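Local coordinates for protein soluble lytic transglycosylase B3 (Pseudomonas aeruginosa, PDB 5ANZ) that probably cleaves bacterial peptidoglycan as a lytic transglycosylase in cell-wall turnover, and carries a bound calcium ion, at residues H119-Y130 with P231-A239; S297-L305 with A313-R321. All coordinates share one frame; numbering follows the deposited sequence.

In the fold
Both contacts belong to the transglycosylase SLT domain, and they follow one another along the chain without nesting or crossing. From the N terminus, contact 1 comes first: helix 120-130 meets helix 231-244, closing a loop of 100 intervening residues that includes most of the calcium ligands. Only after that does the chain reach contact 2, a local closure in which eight residues link strand 300-304 to strand 313-316 before helix 318-324 begins. Contact 1 thus ties two distant helices together beside the metal site, whereas contact 2 supplies two adjacent strands of an antiparallel sheet, with 313-316 at its centre. Their centres stand about 26 Å apart and their nearest atoms about 10 Å, so neither touches the other.

Contact 1. Residues H119-Y130 with P231-A239; sequences HARILGEVDARY and PGDALASTA. With CA (calcium ion), chain B.
Val126 and Tyr130 of helix 120-130 close on Ala236 and Ala239 of helix 231-244 at the tight end of this contact. The two branches of Val126 divide the work: CG1, set anti to the backbone N (chi1 167°), presses on Ala239 CB at 3.3 Å, shorter than usual carbon contact, while CG2 lies 4.0 Å from Ala236 CA. The small alanines let the backbones come close, with Val126 CA and Ala236 CA 5.8 Å apart. Tyr130 lays one ring face near Ala236 O, offset toward the rim, and its CE2 is 4.0 Å from Ala236 CB; Arg129 CG covers the opposite face.

In the middle, Leu235 CD1 fits between Leu123 CD2, at 3.9 Å, and Ile122 CG2. Leu235 also touches Val137 and Trp141 of helix 134-145, which extends this apolar layer. Toward the start of the helices the backbones stand wider, His119 CA and Pro231 CA being 8.3 Å apart, and both residues are partly exposed. Here Ile122 CD1 rests on Gly232 CA, and Pro231 CB makes a CH-pi contact over a face of the His119 ring, 4.2 Å from its centroid. No hydrogen bond crosses the interface.

Asp233 points away from helix 120-130 and binds calcium through both carboxylate oxygens, OD2 being nearer the metal at 2.4 Å; the side chains of Asp218, Asp220 and Asp222, the backbone O of Lys224 and a water complete the site. The segments 120-130 and 231-239, crossing at -27°, back an EF-hand-like calcium loop, whose last ligand, a bidentate aspartate, sits in the first turn of the following helix.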
# COMPACT_ATOMS: atom_id res chain seq x y z
N HIS A 119 23.87 -5.16 -2.24
CA HIS A 119 23.28 -6.00 -3.28
C HIS A 119 23.38 -5.38 -4.66
O HIS A 119 22.56 -5.65 -5.53
CB HIS A 119 21.81 -6.27 -2.94
CG HIS A 119 21.62 -6.99 -1.66
ND1 HIS A 119 22.16 -8.24 -1.41
CD2 HIS A 119 20.97 -6.64 -0.52
CE1 HIS A 119 21.85 -8.62 -0.19
NE2 HIS A 119 21.11 -7.67 0.37
N ALA A 120 24.40 -4.55 -4.87
CA ALA A 120 24.52 -3.78 -6.11
C ALA A 120 24.53 -4.67 -7.35
O ALA A 120 23.92 -4.33 -8.36
CB ALA A 120 25.77 -2.90 -6.08
N ARG A 121 25.22 -5.80 -7.29
CA ARG A 121 25.30 -6.68 -8.46
C ARG A 121 23.93 -7.25 -8.82
O ARG A 121 23.48 -7.12 -9.96
CB ARG A 121 26.29 -7.81 -8.23
CG ARG A 121 26.46 -8.65 -9.49
CD ARG A 121 27.54 -9.69 -9.32
NE ARG A 121 27.04 -10.91 -8.68
CZ ARG A 121 27.76 -12.02 -8.57
NH1 ARG A 121 28.99 -12.08 -9.06
NH2 ARG A 121 27.24 -13.09 -7.98
N ILE A 122 23.28 -7.90 -7.86
CA ILE A 122 21.92 -8.40 -8.05
C ILE A 122 20.95 -7.31 -8.52
O ILE A 122 20.20 -7.51 -9.47
CB ILE A 122 21.39 -9.02 -6.75
CG1 ILE A 122 22.02 -10.40 -6.53
CG2 ILE A 122 19.87 -9.15 -6.80
CD1 ILE A 122 21.62 -11.04 -5.22
N LEU A 123 20.97 -6.15 -7.87
CA LEU A 123 20.05 -5.09 -8.24
C LEU A 123 20.28 -4.60 -9.66
O LEU A 123 19.34 -4.25 -10.37
CB LEU A 123 20.15 -3.93 -7.24
CG LEU A 123 19.53 -4.24 -5.87
CD1 LEU A 123 20.00 -3.26 -4.80
CD2 LEU A 123 18.00 -4.22 -6.00
N GLY A 124 21.55 -4.60 -10.08
CA GLY A 124 21.88 -4.20 -11.44
C GLY A 124 21.29 -5.18 -12.43
O GLY A 124 20.73 -4.78 -13.45
N GLU A 125 21.42 -6.46 -12.14
CA GLU A 125 20.88 -7.51 -12.99
C GLU A 125 19.35 -7.47 -13.00
O GLU A 125 18.71 -7.75 -14.01
CB GLU A 125 21.40 -8.88 -12.55
CG GLU A 125 22.92 -8.97 -12.70
CD GLU A 125 23.51 -10.27 -12.18
OE1 GLU A 125 22.88 -10.93 -11.34
OE2 GLU A 125 24.63 -10.62 -12.63
N VAL A 126 18.76 -7.11 -11.86
CA VAL A 126 17.30 -7.02 -11.76
C VAL A 126 16.78 -5.76 -12.45
O VAL A 126 15.82 -5.83 -13.20
CB VAL A 126 16.85 -7.02 -10.28
CG1 VAL A 126 15.39 -6.60 -10.17
CG2 VAL A 126 17.07 -8.40 -9.66
N ASP A 127 17.42 -4.62 -12.15
CA ASP A 127 17.15 -3.32 -12.76
C ASP A 127 17.17 -3.45 -14.28
O ASP A 127 16.32 -2.88 -14.97
CB ASP A 127 18.19 -2.27 -12.27
CG ASP A 127 17.91 -0.83 -12.73
OD1 ASP A 127 17.70 -0.61 -13.95
OD2 ASP A 127 17.97 0.10 -11.87
N ALA A 128 18.13 -4.23 -14.78
CA ALA A 128 18.31 -4.41 -16.21
C ALA A 128 17.39 -5.46 -16.83
O ALA A 128 16.94 -5.30 -17.96
CB ALA A 128 19.78 -4.74 -16.51
N ARG A 129 17.12 -6.54 -16.11
CA ARG A 129 16.26 -7.60 -16.66
C ARG A 129 14.77 -7.23 -16.68
O ARG A 129 14.04 -7.61 -17.60
CB ARG A 129 16.44 -8.91 -15.88
CG ARG A 129 15.34 -9.91 -16.17
CD ARG A 129 15.79 -11.34 -16.02
NE ARG A 129 14.85 -12.25 -16.68
CZ ARG A 129 14.90 -13.58 -16.60
NH1 ARG A 129 15.85 -14.17 -15.88
NH2 ARG A 129 14.00 -14.32 -17.23
N TYR A 130 14.32 -6.48 -15.68
CA TYR A 130 12.90 -6.17 -15.55
C TYR A 130 12.59 -4.72 -15.93
O TYR A 130 11.43 -4.34 -16.00
CB TYR A 130 12.41 -6.44 -14.12
CG TYR A 130 12.49 -7.91 -13.78
CD1 TYR A 130 11.50 -8.79 -14.19
CD2 TYR A 130 13.58 -8.43 -13.09
CE1 TYR A 130 11.57 -10.13 -13.92
CE2 TYR A 130 13.67 -9.78 -12.80
CZ TYR A 130 12.66 -10.63 -13.22
OH TYR A 130 12.72 -11.98 -12.96
N PRO A 231 17.67 -12.92 -0.84
CA PRO A 231 17.48 -11.53 -1.29
C PRO A 231 17.28 -11.46 -2.82
O PRO A 231 16.45 -10.68 -3.30
CB PRO A 231 18.77 -10.84 -0.87
CG PRO A 231 19.31 -11.69 0.27
CD PRO A 231 18.93 -13.09 -0.08
N GLY A 232 18.01 -12.28 -3.56
CA GLY A 232 17.89 -12.29 -5.02
C GLY A 232 16.46 -12.58 -5.45
O GLY A 232 15.87 -11.82 -6.23
N ASP A 233 15.90 -13.68 -4.96
CA ASP A 233 14.51 -14.02 -5.29
C ASP A 233 13.56 -12.92 -4.86
O ASP A 233 12.63 -12.55 -5.57
CB ASP A 233 14.07 -15.33 -4.63
CG ASP A 233 14.81 -16.57 -5.16
OD1 ASP A 233 15.58 -16.52 -6.15
OD2 ASP A 233 14.57 -17.64 -4.54
N ALA A 234 13.78 -12.38 -3.67
CA ALA A 234 12.90 -11.33 -3.16
C ALA A 234 12.94 -10.08 -4.02
O ALA A 234 11.90 -9.53 -4.37
CB ALA A 234 13.28 -10.96 -1.71
N LEU A 235 14.15 -9.63 -4.34
CA LEU A 235 14.31 -8.40 -5.12
C LEU A 235 13.77 -8.60 -6.55
O LEU A 235 13.09 -7.72 -7.08
CB LEU A 235 15.78 -7.97 -5.14
CG LEU A 235 16.33 -7.57 -3.75
CD1 LEU A 235 17.87 -7.38 -3.79
CD2 LEU A 235 15.63 -6.31 -3.25
N ALA A 236 14.06 -9.74 -7.15
CA ALA A 236 13.56 -9.99 -8.50
C ALA A 236 12.04 -10.09 -8.50
O ALA A 236 11.38 -9.64 -9.45
CB ALA A 236 14.18 -11.24 -9.07
N SER A 237 11.48 -10.70 -7.45
CA SER A 237 10.04 -10.84 -7.33
C SER A 237 9.38 -9.47 -7.22
O SER A 237 8.36 -9.21 -7.87
CB SER A 237 9.65 -11.71 -6.12
OG SER A 237 10.16 -13.02 -6.27
N THR A 238 9.96 -8.60 -6.41
CA THR A 238 9.43 -7.25 -6.24
C THR A 238 9.43 -6.52 -7.57
O THR A 238 8.44 -5.86 -7.93
CB THR A 238 10.26 -6.48 -5.22
OG1 THR A 238 10.21 -7.18 -3.97
CG2 THR A 238 9.71 -5.04 -5.03
N ALA A 239 10.53 -6.63 -8.30
CA ALA A 239 10.67 -5.95 -9.58
C ALA A 239 9.68 -6.49 -10.59
O ALA A 239 9.07 -5.75 -11.36
CB ALA A 239 12.10 -6.10 -10.11
CA CA B . 15.74 -19.30 -5.80
O HOH W 1 16.45 -19.81 -3.60

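Contact 2. Residues S297-L305 with A313-R321; sequences SGEQASLLL and AFLVLHNFR
Leu304, Val316 and Phe320 form an apolar cluster on one face of a beta hairpin, strands 300-304 and 313-316, within an antiparallel sheet. Leu304 CG lies anti to the backbone N (chi1 180°), and CD2 reaches Phe320 CZ at 3.9 Å, the two side chains crossing at about a right angle. Val316 CG1 sits over the centre of the Phe320 ring, 3.7 Å above its plane, and so joins the strand to the first turn of helix 318-324. Ser330 and Ala333 of helix 330-343 touch Leu304 and Phe320, and Leu334 touches Phe314 on the same face. On the other face, Leu303 CD1 packs on Ala313 CB at 4.0 Å, with Trp279 touching both Leu303 and Leu315.

The backbones pair through four bonds, two for Ser302 with Val316 and two for Leu304 with Phe314. Leu304 N to Phe314 O, 2.8 Å, is nearly straight at 176°, and the shortest is Val316 N to Ser302 O at 2.7 Å. Ser302 OG is hydrogen-bonded to Ile272 O and Leu270 O.

Beyond the Ser302-Val316 pair the direct backbone bonds give way to water at the polar edge, where Leu317 is the N-cap of the helix and its CD2 still meets Glu299 CB at 4.0 Å. There one water links the two segments: it donates to Glu299 OE1 and to Gln300 O, and accepts from His318 N at 2.9 Å.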
# COMPACT_ATOMS: atom_id res chain seq x y z
N SER A 297 6.08 16.46 -20.70
CA SER A 297 4.89 17.28 -20.88
C SER A 297 3.66 16.50 -21.36
O SER A 297 2.52 16.91 -21.11
CB SER A 297 5.17 18.42 -21.87
OG SER A 297 5.58 17.91 -23.13
N GLY A 298 3.89 15.38 -22.03
CA GLY A 298 2.80 14.55 -22.52
C GLY A 298 2.31 13.52 -21.51
O GLY A 298 1.29 12.86 -21.74
N GLU A 299 3.02 13.38 -20.40
CA GLU A 299 2.69 12.35 -19.41
C GLU A 299 1.46 12.68 -18.58
O GLU A 299 1.30 13.80 -18.09
CB GLU A 299 3.88 12.11 -18.48
CG GLU A 299 5.02 11.34 -19.11
CD GLU A 299 4.60 9.95 -19.53
OE1 GLU A 299 3.76 9.33 -18.84
OE2 GLU A 299 5.11 9.48 -20.57
N GLN A 300 0.60 11.68 -18.39
CA GLN A 300 -0.62 11.87 -17.62
C GLN A 300 -0.31 11.91 -16.14
O GLN A 300 0.44 11.09 -15.62
CB GLN A 300 -1.63 10.76 -17.91
CG GLN A 300 -2.14 10.75 -19.34
CD GLN A 300 -3.07 11.90 -19.63
OE1 GLN A 300 -3.79 12.36 -18.76
NE2 GLN A 300 -3.05 12.37 -20.87
N ALA A 301 -0.90 12.88 -15.44
CA ALA A 301 -0.65 12.98 -14.00
C ALA A 301 -1.91 13.40 -13.25
O ALA A 301 -2.80 14.03 -13.82
CB ALA A 301 0.48 13.97 -13.73
N SER A 302 -1.97 13.04 -11.97
CA SER A 302 -3.05 13.43 -11.07
C SER A 302 -2.49 14.29 -9.96
O SER A 302 -1.31 14.17 -9.61
CB SER A 302 -3.74 12.20 -10.46
OG SER A 302 -4.30 11.38 -11.47
N LEU A 303 -3.34 15.14 -9.40
CA LEU A 303 -2.97 16.00 -8.27
C LEU A 303 -3.30 15.35 -6.93
O LEU A 303 -4.44 14.97 -6.67
CB LEU A 303 -3.69 17.35 -8.38
CG LEU A 303 -3.60 18.26 -7.15
CD1 LEU A 303 -2.17 18.70 -6.94
CD2 LEU A 303 -4.52 19.46 -7.33
N LEU A 304 -2.27 15.20 -6.09
CA LEU A 304 -2.44 14.66 -4.75
C LEU A 304 -2.23 15.72 -3.66
O LEU A 304 -1.20 16.41 -3.65
CB LEU A 304 -1.46 13.50 -4.55
CG LEU A 304 -1.43 12.75 -3.22
CD1 LEU A 304 -2.68 11.90 -3.03
CD2 LEU A 304 -0.18 11.89 -3.18
N LEU A 305 -3.20 15.85 -2.77
CA LEU A 305 -3.12 16.77 -1.63
C LEU A 305 -3.30 16.02 -0.31
O LEU A 305 -4.40 15.99 0.23
CB LEU A 305 -4.19 17.86 -1.72
CG LEU A 305 -4.11 18.97 -2.76
CD1 LEU A 305 -5.41 19.77 -2.76
CD2 LEU A 305 -2.93 19.88 -2.46
N ALA A 313 1.46 19.82 -2.16
CA ALA A 313 0.77 19.26 -3.32
C ALA A 313 1.76 18.51 -4.20
O ALA A 313 2.92 18.93 -4.32
CB ALA A 313 0.07 20.35 -4.11
N PHE A 314 1.31 17.41 -4.79
CA PHE A 314 2.16 16.59 -5.65
C PHE A 314 1.44 16.30 -6.95
O PHE A 314 0.23 16.08 -6.94
CB PHE A 314 2.52 15.27 -4.96
CG PHE A 314 3.26 15.45 -3.67
CD1 PHE A 314 2.58 15.64 -2.48
CD2 PHE A 314 4.64 15.44 -3.65
CE1 PHE A 314 3.27 15.81 -1.29
CE2 PHE A 314 5.34 15.61 -2.45
CZ PHE A 314 4.64 15.79 -1.27
N LEU A 315 2.17 16.26 -8.06
CA LEU A 315 1.62 15.64 -9.27
C LEU A 315 2.14 14.22 -9.28
O LEU A 315 3.34 14.02 -9.12
CB LEU A 315 2.04 16.37 -10.54
CG LEU A 315 1.31 17.69 -10.76
CD1 LEU A 315 1.80 18.36 -12.03
CD2 LEU A 315 -0.19 17.43 -10.82
N VAL A 316 1.26 13.24 -9.45
CA VAL A 316 1.71 11.86 -9.44
C VAL A 316 1.43 11.19 -10.78
O VAL A 316 0.39 11.40 -11.41
CB VAL A 316 1.09 11.06 -8.29
CG1 VAL A 316 1.53 11.67 -6.96
CG2 VAL A 316 -0.43 11.02 -8.38
N LEU A 317 2.42 10.43 -11.23
CA LEU A 317 2.43 9.91 -12.59
C LEU A 317 2.15 8.42 -12.57
O LEU A 317 1.79 7.85 -11.54
CB LEU A 317 3.77 10.19 -13.27
CG LEU A 317 3.96 11.58 -13.87
CD1 LEU A 317 3.97 12.62 -12.80
CD2 LEU A 317 5.24 11.64 -14.72
N HIS A 318 2.31 7.81 -13.73
CA HIS A 318 1.97 6.41 -13.91
C HIS A 318 2.66 5.50 -12.90
O HIS A 318 2.05 4.56 -12.40
CB HIS A 318 2.33 5.98 -15.34
CG HIS A 318 1.72 4.67 -15.74
ND1 HIS A 318 0.36 4.46 -15.79
CD2 HIS A 318 2.30 3.50 -16.11
CE1 HIS A 318 0.12 3.22 -16.18
NE2 HIS A 318 1.28 2.62 -16.38
N ASN A 319 3.93 5.77 -12.60
CA ASN A 319 4.66 4.89 -11.68
C ASN A 319 4.09 4.94 -10.26
O ASN A 319 4.20 3.98 -9.51
CB ASN A 319 6.16 5.20 -11.69
CG ASN A 319 6.87 4.65 -12.92
OD1 ASN A 319 6.31 3.87 -13.68
ND2 ASN A 319 8.12 5.04 -13.10
N PHE A 320 3.47 6.07 -9.90
CA PHE A 320 2.72 6.14 -8.64
C PHE A 320 1.56 5.14 -8.66
O PHE A 320 1.31 4.45 -7.68
CB PHE A 320 2.21 7.57 -8.41
CG PHE A 320 1.66 7.81 -7.03
CD1 PHE A 320 2.51 8.16 -5.99
CD2 PHE A 320 0.30 7.73 -6.78
CE1 PHE A 320 2.02 8.42 -4.72
CE2 PHE A 320 -0.21 7.99 -5.51
CZ PHE A 320 0.67 8.33 -4.48
N ARG A 321 0.85 5.07 -9.79
CA ARG A 321 -0.22 4.10 -9.92
C ARG A 321 0.29 2.67 -9.80
O ARG A 321 -0.41 1.80 -9.27
CB ARG A 321 -0.95 4.30 -11.26
CG ARG A 321 -1.56 5.68 -11.42
CD ARG A 321 -2.23 5.84 -12.79
NE ARG A 321 -3.38 4.96 -12.94
CZ ARG A 321 -4.01 4.71 -14.09
NH1 ARG A 321 -3.59 5.28 -15.22
NH2 ARG A 321 -5.05 3.89 -14.11
O HOH W 2 2.44 9.24 -16.24
O HOH W 3 -1.64 9.44 -12.22